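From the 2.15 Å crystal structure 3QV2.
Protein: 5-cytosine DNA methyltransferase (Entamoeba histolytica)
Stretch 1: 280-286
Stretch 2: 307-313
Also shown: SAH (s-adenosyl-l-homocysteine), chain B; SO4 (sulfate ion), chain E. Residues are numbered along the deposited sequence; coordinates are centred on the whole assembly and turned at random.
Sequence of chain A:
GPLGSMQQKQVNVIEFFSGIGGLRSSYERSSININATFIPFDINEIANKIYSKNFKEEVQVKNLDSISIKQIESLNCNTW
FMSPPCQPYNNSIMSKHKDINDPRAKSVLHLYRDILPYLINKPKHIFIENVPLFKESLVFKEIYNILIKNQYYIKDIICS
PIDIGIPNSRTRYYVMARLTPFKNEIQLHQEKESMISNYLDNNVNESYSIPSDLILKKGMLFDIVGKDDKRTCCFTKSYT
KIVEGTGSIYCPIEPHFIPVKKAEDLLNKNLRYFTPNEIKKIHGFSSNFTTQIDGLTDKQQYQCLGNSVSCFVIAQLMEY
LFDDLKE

Stretch 1, residues 280-286: KKIHGFS
Stretch 2, residues 307-313: NSVSCFV

How does the start of stretch 2 engage stretch 1? N307 makes no contact with stretch 1, but its O lies 3.7 Å from CB of the bound S-adenosyl-L-homocysteine. S308 (phi/psi -82/-146, chi1 p) points its CB toward stretch 1, and its OG accepts a hydrogen bond of 2.8 Å from H283 ND1, with an N-H...O angle of 147°. The hydroxyl sits at the edge of the imidazole, near the ring plane, where a ring nitrogen can donate. The CA-to-CB bond of H283 (phi/psi -80/-5, chi1 m, chi2 -164°) points sideways to stretch 2, and ND1 of the ring meets the hydroxyl. S308 CB also meets the edge of the F285 ring, 4.1 Å from F285 CZ.

What does V309 contribute if its side chain points away? Its extended backbone (-143/177, chi1 m) presents the carbonyl instead: V309 O lies 3.3 Å from H283 CB. V309 O is equally near H283 ND1, at 3.3 Å, but the angle is too poor for a hydrogen bond. On the ligand side, V309 CG1 comes within 3.9 Å of the N atom of S-adenosyl-L-homocysteine.

How does S310 serve the contact while its side chain stays back, with S310 OG 4.7 Å from H283 O? S310 (-98/95, chi1 t) is the N-cap of the helix that starts at C311, and its OG accepts a weak capping bond of 3.4 Å from V313 N. A water bridges the stretches, 2.7 Å from S310 OG and donating to I282 O at 2.9 Å. In register, S310 CA faces H283 CA at 4.6 Å.

Where do the two stretches bond through their backbones? C311 N donates to H283 O at 2.8 Å, with an angle of 138°, joining the first residue of the stretch 2 helix to the carbonyl of the residue just before G284. C311 (-55/-33, chi1 m) points toward stretch 1 and sets SG over one face of F285, 3.8 Å from the centroid of its six ring carbons and 7° off the normal. F285 (-75/156, chi1 m, chi2 -102°) starts away, but its ring end returns to receive the sulfur.

Why does F312 lie against a glycine? G284 has positive phi (83/25) in a Schellman motif, with G284 N bonded to K281 O at 3.1 Å and F285 N to K280 O at 3.2 Å. F312 (-54/-56, chi1 m, chi2 -69°) brings CE2 to 3.2 Å from G284 CA; an ideal CB there would be 2.7 Å from F312 CD2, a clash. The ring edge faces I282 O, 3.5 Å from F312 CE2.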

# COMPACT_ATOMS: atom_id res chain seq x y z
N LYS A 280 4.50 3.54 -9.79
CA LYS A 280 3.32 2.73 -10.04
C LYS A 280 3.70 1.32 -10.48
O LYS A 280 3.09 0.34 -10.05
CB LYS A 280 2.44 3.41 -11.11
CG LYS A 280 1.11 2.72 -11.36
CD LYS A 280 1.22 1.66 -12.44
CE LYS A 280 1.69 2.26 -13.75
NZ LYS A 280 1.61 1.28 -14.86
N LYS A 281 4.71 1.22 -11.33
CA LYS A 281 5.20 -0.08 -11.79
C LYS A 281 5.93 -0.83 -10.69
O LYS A 281 5.81 -2.05 -10.57
CB LYS A 281 6.10 0.08 -13.02
CG LYS A 281 5.33 0.36 -14.31
CD LYS A 281 6.27 0.53 -15.50
CE LYS A 281 7.05 1.83 -15.42
NZ LYS A 281 7.90 2.03 -16.62
N ILE A 282 6.69 -0.11 -9.88
CA ILE A 282 7.43 -0.72 -8.78
C ILE A 282 6.48 -1.29 -7.73
O ILE A 282 6.76 -2.32 -7.11
CB ILE A 282 8.40 0.27 -8.11
CG1 ILE A 282 9.48 0.71 -9.11
CG2 ILE A 282 9.03 -0.34 -6.88
CD1 ILE A 282 10.49 1.67 -8.52
N HIS A 283 5.34 -0.63 -7.53
CA HIS A 283 4.34 -1.09 -6.57
C HIS A 283 3.49 -2.22 -7.13
O HIS A 283 2.65 -2.78 -6.43
CB HIS A 283 3.47 0.07 -6.09
CG HIS A 283 4.15 1.00 -5.14
ND1 HIS A 283 3.47 1.91 -4.35
CD2 HIS A 283 5.46 1.16 -4.83
CE1 HIS A 283 4.33 2.58 -3.61
NE2 HIS A 283 5.54 2.15 -3.88
N GLY A 284 3.70 -2.54 -8.40
CA GLY A 284 3.08 -3.71 -9.00
C GLY A 284 1.66 -3.53 -9.51
O GLY A 284 0.91 -4.50 -9.60
N PHE A 285 1.29 -2.30 -9.85
CA PHE A 285 -0.01 -2.06 -10.48
C PHE A 285 0.04 -2.51 -11.93
O PHE A 285 1.12 -2.58 -12.53
CB PHE A 285 -0.40 -0.58 -10.38
CG PHE A 285 -0.73 -0.13 -8.98
CD1 PHE A 285 -2.04 0.03 -8.58
CD2 PHE A 285 0.29 0.13 -8.08
CE1 PHE A 285 -2.34 0.44 -7.29
CE2 PHE A 285 -0.01 0.55 -6.79
CZ PHE A 285 -1.32 0.70 -6.40
N SER A 286 -1.12 -2.82 -12.51
CA SER A 286 -1.17 -3.32 -13.88
C SER A 286 -0.57 -2.30 -14.84
O SER A 286 -0.60 -1.10 -14.58
CB SER A 286 -2.61 -3.64 -14.29
OG SER A 286 -3.40 -2.47 -14.36
N ASN A 307 1.18 6.66 -0.47
CA ASN A 307 0.26 6.11 0.52
C ASN A 307 -0.32 4.76 0.13
O ASN A 307 -1.11 4.18 0.88
CB ASN A 307 -0.87 7.10 0.80
CG ASN A 307 -0.42 8.30 1.60
OD1 ASN A 307 0.42 8.19 2.50
ND2 ASN A 307 -0.97 9.47 1.29
N SER A 308 0.08 4.25 -1.04
CA SER A 308 -0.47 2.99 -1.54
C SER A 308 0.22 1.78 -0.93
O SER A 308 0.63 1.81 0.23
CB SER A 308 -0.38 2.94 -3.07
OG SER A 308 0.97 2.82 -3.49
N VAL A 309 0.34 0.71 -1.71
CA VAL A 309 0.87 -0.55 -1.21
C VAL A 309 1.75 -1.26 -2.23
O VAL A 309 1.91 -0.80 -3.36
CB VAL A 309 -0.27 -1.52 -0.83
CG1 VAL A 309 -1.12 -0.94 0.30
CG2 VAL A 309 -1.13 -1.82 -2.05
N SER A 310 2.32 -2.39 -1.82
CA SER A 310 3.06 -3.26 -2.73
C SER A 310 2.16 -4.39 -3.20
O SER A 310 2.03 -5.42 -2.53
CB SER A 310 4.30 -3.83 -2.05
OG SER A 310 4.91 -4.83 -2.86
N CYS A 311 1.52 -4.21 -4.35
CA CYS A 311 0.61 -5.21 -4.90
C CYS A 311 1.30 -6.56 -5.03
O CYS A 311 0.66 -7.60 -4.88
CB CYS A 311 0.06 -4.76 -6.25
SG CYS A 311 -0.85 -3.20 -6.19
N PHE A 312 2.60 -6.54 -5.31
CA PHE A 312 3.38 -7.77 -5.39
C PHE A 312 3.24 -8.60 -4.12
O PHE A 312 2.86 -9.77 -4.18
CB PHE A 312 4.86 -7.45 -5.63
CG PHE A 312 5.18 -7.01 -7.03
CD1 PHE A 312 5.09 -7.91 -8.09
CD2 PHE A 312 5.57 -5.71 -7.30
CE1 PHE A 312 5.39 -7.52 -9.38
CE2 PHE A 312 5.87 -5.31 -8.59
CZ PHE A 312 5.77 -6.22 -9.63
N VAL A 313 3.54 -7.99 -2.98
CA VAL A 313 3.51 -8.68 -1.70
C VAL A 313 2.10 -9.11 -1.32
O VAL A 313 1.87 -10.26 -0.95
CB VAL A 313 4.08 -7.79 -0.57
CG1 VAL A 313 3.94 -8.48 0.77
CG2 VAL A 313 5.53 -7.44 -0.85
N SAH B . -4.41 1.21 0.26
CA SAH B . -4.90 2.32 -0.53
CB SAH B . -4.73 3.64 0.21
CG SAH B . -4.74 3.63 1.72
SD SAH B . -4.44 5.20 2.56
C SAH B . -4.18 2.34 -1.86
O SAH B . -4.04 3.44 -2.48
OXT SAH B . -3.73 1.26 -2.35
C5' SAH B . -5.79 5.54 3.67
C4' SAH B . -7.05 6.07 3.11
O4' SAH B . -8.03 6.01 4.09
C3' SAH B . -6.88 7.48 2.76
O3' SAH B . -6.93 7.63 1.38
C2' SAH B . -7.95 8.21 3.38
O2' SAH B . -8.57 9.03 2.45
C1' SAH B . -8.87 7.19 3.87
N9 SAH B . -9.60 7.63 5.02
C8 SAH B . -9.18 8.22 6.14
N7 SAH B . -10.25 8.44 6.91
C5 SAH B . -11.35 7.98 6.26
C6 SAH B . -12.71 7.95 6.58
N6 SAH B . -13.19 8.48 7.83
N1 SAH B . -13.56 7.41 5.68
C2 SAH B . -13.14 6.92 4.51
N3 SAH B . -11.84 6.94 4.19
C4 SAH B . -10.94 7.46 5.04
S SO4 E . 5.47 1.63 -19.83
O1 SO4 E . 5.80 2.97 -19.36
O2 SO4 E . 6.34 0.66 -19.14
O3 SO4 E . 4.06 1.36 -19.54
O4 SO4 E . 5.65 1.50 -21.27
O HOH W 1 6.63 -3.51 -4.51